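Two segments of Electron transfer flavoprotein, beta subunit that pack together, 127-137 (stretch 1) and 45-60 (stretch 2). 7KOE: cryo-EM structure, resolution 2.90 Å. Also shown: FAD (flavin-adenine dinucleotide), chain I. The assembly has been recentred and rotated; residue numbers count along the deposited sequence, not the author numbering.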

# COMPACT_ATOMS: atom_id res chain seq x y z
N ASP A 127 37.22 -34.39 31.40
CA ASP A 127 38.47 -33.87 31.94
C ASP A 127 38.70 -32.41 31.62
O ASP A 127 39.52 -31.77 32.29
CB ASP A 127 39.65 -34.68 31.39
CG ASP A 127 39.69 -36.09 31.93
OD1 ASP A 127 40.75 -36.73 31.84
OD2 ASP A 127 38.65 -36.56 32.45
N LEU A 128 38.02 -31.86 30.62
CA LEU A 128 38.27 -30.49 30.19
C LEU A 128 37.07 -29.99 29.41
O LEU A 128 36.59 -30.68 28.52
CB LEU A 128 39.53 -30.40 29.34
CG LEU A 128 40.14 -29.03 29.10
CD1 LEU A 128 40.15 -28.21 30.37
CD2 LEU A 128 41.55 -29.18 28.58
N ILE A 129 36.60 -28.79 29.73
CA ILE A 129 35.52 -28.15 28.99
C ILE A 129 36.07 -26.87 28.39
O ILE A 129 36.52 -25.98 29.11
CB ILE A 129 34.31 -27.86 29.89
CG1 ILE A 129 33.66 -29.17 30.31
CG2 ILE A 129 33.32 -26.98 29.17
CD1 ILE A 129 32.48 -28.99 31.22
N LEU A 130 36.03 -26.77 27.07
CA LEU A 130 36.55 -25.61 26.36
C LEU A 130 35.39 -24.77 25.86
O LEU A 130 34.57 -25.25 25.07
CB LEU A 130 37.43 -26.04 25.19
CG LEU A 130 38.54 -27.04 25.48
CD1 LEU A 130 39.26 -27.39 24.21
CD2 LEU A 130 39.49 -26.45 26.44
N THR A 131 35.30 -23.54 26.32
CA THR A 131 34.39 -22.57 25.75
C THR A 131 35.19 -21.43 25.15
O THR A 131 36.42 -21.39 25.23
CB THR A 131 33.39 -22.03 26.79
OG1 THR A 131 34.06 -21.13 27.67
CG2 THR A 131 32.78 -23.16 27.60
N GLY A 132 34.50 -20.51 24.53
CA GLY A 132 35.13 -19.31 24.05
C GLY A 132 35.03 -18.20 25.06
O GLY A 132 34.30 -18.29 26.04
N LYS A 133 35.79 -17.13 24.81
CA LYS A 133 35.79 -16.00 25.73
C LYS A 133 34.46 -15.27 25.69
O LYS A 133 33.93 -14.86 26.73
CB LYS A 133 36.94 -15.06 25.38
CG LYS A 133 37.12 -13.91 26.34
CD LYS A 133 36.82 -12.58 25.68
CE LYS A 133 36.85 -11.45 26.68
NZ LYS A 133 36.56 -10.13 26.06
N GLN A 134 33.88 -15.14 24.50
CA GLN A 134 32.62 -14.45 24.32
C GLN A 134 31.95 -14.97 23.06
O GLN A 134 32.62 -15.29 22.08
CB GLN A 134 32.81 -12.94 24.19
CG GLN A 134 32.65 -12.14 25.45
CD GLN A 134 32.85 -10.67 25.19
OE1 GLN A 134 33.01 -10.25 24.05
NE2 GLN A 134 32.85 -9.87 26.25
N ALA A 135 30.63 -15.03 23.08
CA ALA A 135 29.89 -14.99 21.84
C ALA A 135 29.89 -13.56 21.33
O ALA A 135 30.28 -12.64 22.04
CB ALA A 135 28.46 -15.48 22.03
N VAL A 136 29.45 -13.36 20.09
CA VAL A 136 29.44 -11.99 19.60
C VAL A 136 28.03 -11.41 19.61
O VAL A 136 27.86 -10.21 19.82
CB VAL A 136 30.08 -11.88 18.21
CG1 VAL A 136 30.44 -10.44 17.92
CG2 VAL A 136 31.30 -12.75 18.12
N ASP A 137 27.00 -12.24 19.45
CA ASP A 137 25.63 -11.80 19.67
C ASP A 137 25.31 -11.92 21.15
O ASP A 137 25.22 -13.04 21.69
CB ASP A 137 24.65 -12.60 18.81
CG ASP A 137 24.92 -14.08 18.85
OD1 ASP A 137 26.02 -14.46 19.28
OD2 ASP A 137 24.02 -14.87 18.47
PA FAD I . 28.78 -16.33 25.99
O1A FAD I . 29.62 -15.11 26.11
O2A FAD I . 28.23 -16.95 27.23
O5B FAD I . 29.58 -17.45 25.17
C5B FAD I . 30.76 -18.02 25.79
C4B FAD I . 30.97 -19.41 25.25
O4B FAD I . 29.99 -20.31 25.82
C3B FAD I . 30.80 -19.60 23.74
O3B FAD I . 31.98 -19.25 23.03
C2B FAD I . 30.53 -21.10 23.67
O2B FAD I . 31.71 -21.87 23.79
C1B FAD I . 29.62 -21.29 24.88
N9A FAD I . 28.22 -21.10 24.55
C8A FAD I . 27.52 -19.93 24.49
N7A FAD I . 26.27 -20.10 24.15
C5A FAD I . 26.14 -21.47 23.96
C6A FAD I . 25.06 -22.28 23.59
N6A FAD I . 23.84 -21.82 23.32
N1A FAD I . 25.28 -23.61 23.50
C2A FAD I . 26.51 -24.07 23.77
N3A FAD I . 27.60 -23.40 24.13
C4A FAD I . 27.34 -22.09 24.21
N1 FAD I . 21.88 -13.53 28.40
C2 FAD I . 22.31 -13.21 29.64
O2 FAD I . 22.50 -14.08 30.49
N3 FAD I . 22.56 -11.93 30.00
C4 FAD I . 22.39 -10.88 29.14
O4 FAD I . 22.63 -9.74 29.50
C4X FAD I . 21.93 -11.17 27.84
N5 FAD I . 21.76 -10.18 27.00
C5X FAD I . 21.31 -10.49 25.75
C6 FAD I . 21.12 -9.44 24.84
C7 FAD I . 20.67 -9.68 23.56
C7M FAD I . 20.47 -8.53 22.61
C8 FAD I . 20.40 -11.00 23.15
C8M FAD I . 19.91 -11.28 21.76
C9 FAD I . 20.59 -12.04 24.04
C9A FAD I . 21.05 -11.81 25.34
N10 FAD I . 21.25 -12.84 26.26
C10 FAD I . 21.69 -12.56 27.54
C1' FAD I . 20.98 -14.23 25.87
C2' FAD I . 22.21 -15.11 25.99
O2' FAD I . 23.08 -14.85 24.89
C3' FAD I . 21.84 -16.59 25.99
O3' FAD I . 21.36 -16.94 27.27
C4' FAD I . 23.01 -17.51 25.61
O4' FAD I . 22.78 -18.83 26.11
C5' FAD I . 24.33 -17.01 26.14
O5' FAD I . 25.15 -16.53 25.04
P FAD I . 26.15 -15.31 25.29
O1P FAD I . 25.90 -14.25 24.27
O2P FAD I . 26.07 -14.95 26.73
O3P FAD I . 27.56 -16.01 25.01
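Stretch 2 45-60: INPDDERALELASQLK

Stretch 1 enters as a short β-strand, 128-132, and then leaves the strand in a loop that carries the chain past the FAD. Stretch 2 is mostly α-helix: after I45 and N46 in extended conformation, the chain winds up and runs helically to K60 and beyond. The helix lies along the strand with its N-to-C direction nearly reversed, at 153°, and the two axes approach to 6.7 Å. Register follows from this antiparallel course. As stretch 1 advances, its partners step back through stretch 2: the CA of L130 lies 5.8 Å from the CA of A52, the CA of G132 4.6 Å from the CA of D48, and the CA of A135 5.8 Å from the CA of N46. The start of the helix therefore faces the loop and the nucleotide, while its later turns cover the strand.

Strand alternation decides which residues meet the helix. L128 and L130 point toward it, whereas T131 points away and I129 is out of reach. On the helix, A52, L55 and L59 point toward the strand, at the three- and four-residue spacing that keeps side chains on one face. L130 is the center of the apolar contact. The CB of L130 lies 4.1 Å from the CB of A52, its CD2 4.1 Å from CD2 of L55, and its CD1 3.7 Å from CB of A56. The small alanines leave room for the branched leucine; CD1 of L130 also comes within 3.4 Å of the backbone O of A52. Farther along the helix, CD2 of L59 meets CD2 of L128 at 3.7 Å, extending the apolar seam with two buried leucines.

At G132 the backbones come closest, and the absence of a side chain is essential: a CB on G132 would point toward the helix and lie 2.9 Å from both CB of D48 and OD2 of D49, and 2.6 Å from FAD O3B. The amide N of G132 donates to FAD O2B at 3.2 Å, and D49 OD1 lies 3.2 Å from that same N. D49 starts out sideways, but its carboxylate comes nearer to stretch 1, beside the ribose.

Beyond the strand the contact turns polar. N46 points toward the loop, and the ND2 of N46 donates to the backbone O of Q134 in a very short hydrogen bond of 2.4 Å; an asparagine amide suits this place because it can satisfy a carbonyl outside regular structure. D48, also pointing toward stretch 1, accepts a weak hydrogen bond at OD2 from the N of Q134, 3.0 Å away. The side chains of K133 and Q134 start sideways and their ends lead away; the backbone of Q134 meets N46 and D48, and the N of K133 lies 3.6 Å from CB of D48. A135 points away from stretch 2, and the N of A135 donates to FAD O1A at 3.2 Å. V136 closes the contact with a small apolar patch, its CG2 lying 4.0 Å from CD of P47.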

# COMPACT_ATOMS: atom_id res chain seq x y z
N ILE A 45 30.54 -20.39 13.28
CA ILE A 45 31.03 -20.60 14.63
C ILE A 45 31.37 -19.24 15.23
O ILE A 45 31.73 -18.30 14.51
CB ILE A 45 32.27 -21.52 14.64
CG1 ILE A 45 32.15 -22.61 13.59
CG2 ILE A 45 32.49 -22.14 16.01
CD1 ILE A 45 31.17 -23.66 13.94
N ASN A 46 31.22 -19.13 16.53
CA ASN A 46 31.79 -18.01 17.26
C ASN A 46 33.31 -18.03 17.08
O ASN A 46 33.93 -19.09 17.26
CB ASN A 46 31.42 -18.12 18.72
CG ASN A 46 31.91 -16.97 19.54
OD1 ASN A 46 31.78 -15.82 19.15
ND2 ASN A 46 32.49 -17.27 20.69
N PRO A 47 33.93 -16.92 16.68
CA PRO A 47 35.37 -16.93 16.42
C PRO A 47 36.23 -17.15 17.65
O PRO A 47 37.39 -17.56 17.50
CB PRO A 47 35.63 -15.54 15.81
CG PRO A 47 34.32 -15.13 15.27
CD PRO A 47 33.30 -15.68 16.21
N ASP A 48 35.71 -16.89 18.85
CA ASP A 48 36.41 -17.33 20.06
C ASP A 48 36.36 -18.84 20.23
O ASP A 48 37.21 -19.39 20.94
CB ASP A 48 35.80 -16.66 21.29
CG ASP A 48 36.18 -15.20 21.43
OD1 ASP A 48 37.30 -14.83 21.02
OD2 ASP A 48 35.36 -14.41 21.94
N ASP A 49 35.40 -19.51 19.60
CA ASP A 49 35.27 -20.96 19.71
C ASP A 49 36.01 -21.72 18.63
O ASP A 49 36.23 -22.92 18.79
CB ASP A 49 33.80 -21.37 19.69
CG ASP A 49 33.11 -21.07 20.98
OD1 ASP A 49 33.25 -21.88 21.91
OD2 ASP A 49 32.43 -20.04 21.08
N GLU A 50 36.39 -21.06 17.53
CA GLU A 50 37.27 -21.71 16.57
C GLU A 50 38.66 -21.93 17.16
O GLU A 50 39.35 -22.88 16.79
CB GLU A 50 37.35 -20.90 15.29
CG GLU A 50 36.10 -20.97 14.43
CD GLU A 50 36.04 -19.87 13.39
OE1 GLU A 50 37.11 -19.32 13.04
OE2 GLU A 50 34.93 -19.55 12.93
N ARG A 51 39.08 -21.06 18.08
CA ARG A 51 40.32 -21.28 18.80
C ARG A 51 40.17 -22.39 19.83
O ARG A 51 41.14 -23.09 20.14
CB ARG A 51 40.79 -20.00 19.47
CG ARG A 51 40.53 -18.74 18.67
CD ARG A 51 41.38 -18.72 17.42
NE ARG A 51 41.59 -17.37 16.90
CZ ARG A 51 40.74 -16.74 16.10
NH1 ARG A 51 39.62 -17.33 15.72
NH2 ARG A 51 41.02 -15.52 15.68
N ALA A 52 38.96 -22.56 20.37
CA ALA A 52 38.71 -23.65 21.30
C ALA A 52 38.66 -24.99 20.57
O ALA A 52 39.10 -26.01 21.11
CB ALA A 52 37.41 -23.41 22.06
N LEU A 53 38.11 -25.00 19.35
CA LEU A 53 38.07 -26.23 18.57
C LEU A 53 39.44 -26.61 18.05
O LEU A 53 39.74 -27.80 17.92
CB LEU A 53 37.09 -26.08 17.41
CG LEU A 53 35.62 -25.96 17.76
CD1 LEU A 53 34.85 -25.44 16.57
CD2 LEU A 53 35.09 -27.29 18.19
N GLU A 54 40.27 -25.62 17.72
CA GLU A 54 41.61 -25.92 17.23
C GLU A 54 42.50 -26.43 18.36
O GLU A 54 43.33 -27.33 18.14
CB GLU A 54 42.20 -24.68 16.55
CG GLU A 54 43.71 -24.62 16.44
CD GLU A 54 44.30 -25.70 15.55
OE1 GLU A 54 43.60 -26.17 14.63
OE2 GLU A 54 45.47 -26.08 15.77
N LEU A 55 42.32 -25.90 19.57
CA LEU A 55 43.02 -26.43 20.73
C LEU A 55 42.57 -27.85 21.04
O LEU A 55 43.38 -28.70 21.43
CB LEU A 55 42.79 -25.53 21.94
CG LEU A 55 43.34 -26.01 23.28
CD1 LEU A 55 44.85 -25.99 23.28
CD2 LEU A 55 42.79 -25.17 24.42
N ALA A 56 41.28 -28.13 20.86
CA ALA A 56 40.77 -29.47 21.09
C ALA A 56 41.28 -30.46 20.05
O ALA A 56 41.52 -31.63 20.37
CB ALA A 56 39.25 -29.44 21.08
N SER A 57 41.46 -30.01 18.81
CA SER A 57 42.05 -30.87 17.80
C SER A 57 43.54 -31.05 18.04
O SER A 57 44.10 -32.09 17.66
CB SER A 57 41.80 -30.31 16.41
OG SER A 57 42.45 -29.06 16.26
N GLN A 58 44.20 -30.07 18.65
CA GLN A 58 45.58 -30.25 19.07
C GLN A 58 45.67 -31.22 20.24
O GLN A 58 46.61 -32.01 20.31
CB GLN A 58 46.20 -28.91 19.45
CG GLN A 58 46.56 -28.03 18.28
CD GLN A 58 46.83 -26.61 18.70
OE1 GLN A 58 46.76 -26.28 19.88
NE2 GLN A 58 47.13 -25.76 17.73
N LEU A 59 44.70 -31.17 21.15
CA LEU A 59 44.64 -32.11 22.26
C LEU A 59 44.27 -33.51 21.82
O LEU A 59 44.49 -34.46 22.58
CB LEU A 59 43.62 -31.62 23.29
CG LEU A 59 44.13 -30.94 24.55
CD1 LEU A 59 44.92 -29.69 24.22
CD2 LEU A 59 42.95 -30.60 25.42
N LYS A 60 43.70 -33.67 20.63
CA LYS A 60 43.33 -34.97 20.11
C LYS A 60 44.47 -35.65 19.37
O LYS A 60 44.56 -36.88 19.39
CB LYS A 60 42.12 -34.83 19.19
CG LYS A 60 41.39 -36.12 18.92
CD LYS A 60 40.05 -35.87 18.29
CE LYS A 60 39.46 -37.16 17.80
NZ LYS A 60 40.32 -37.81 16.79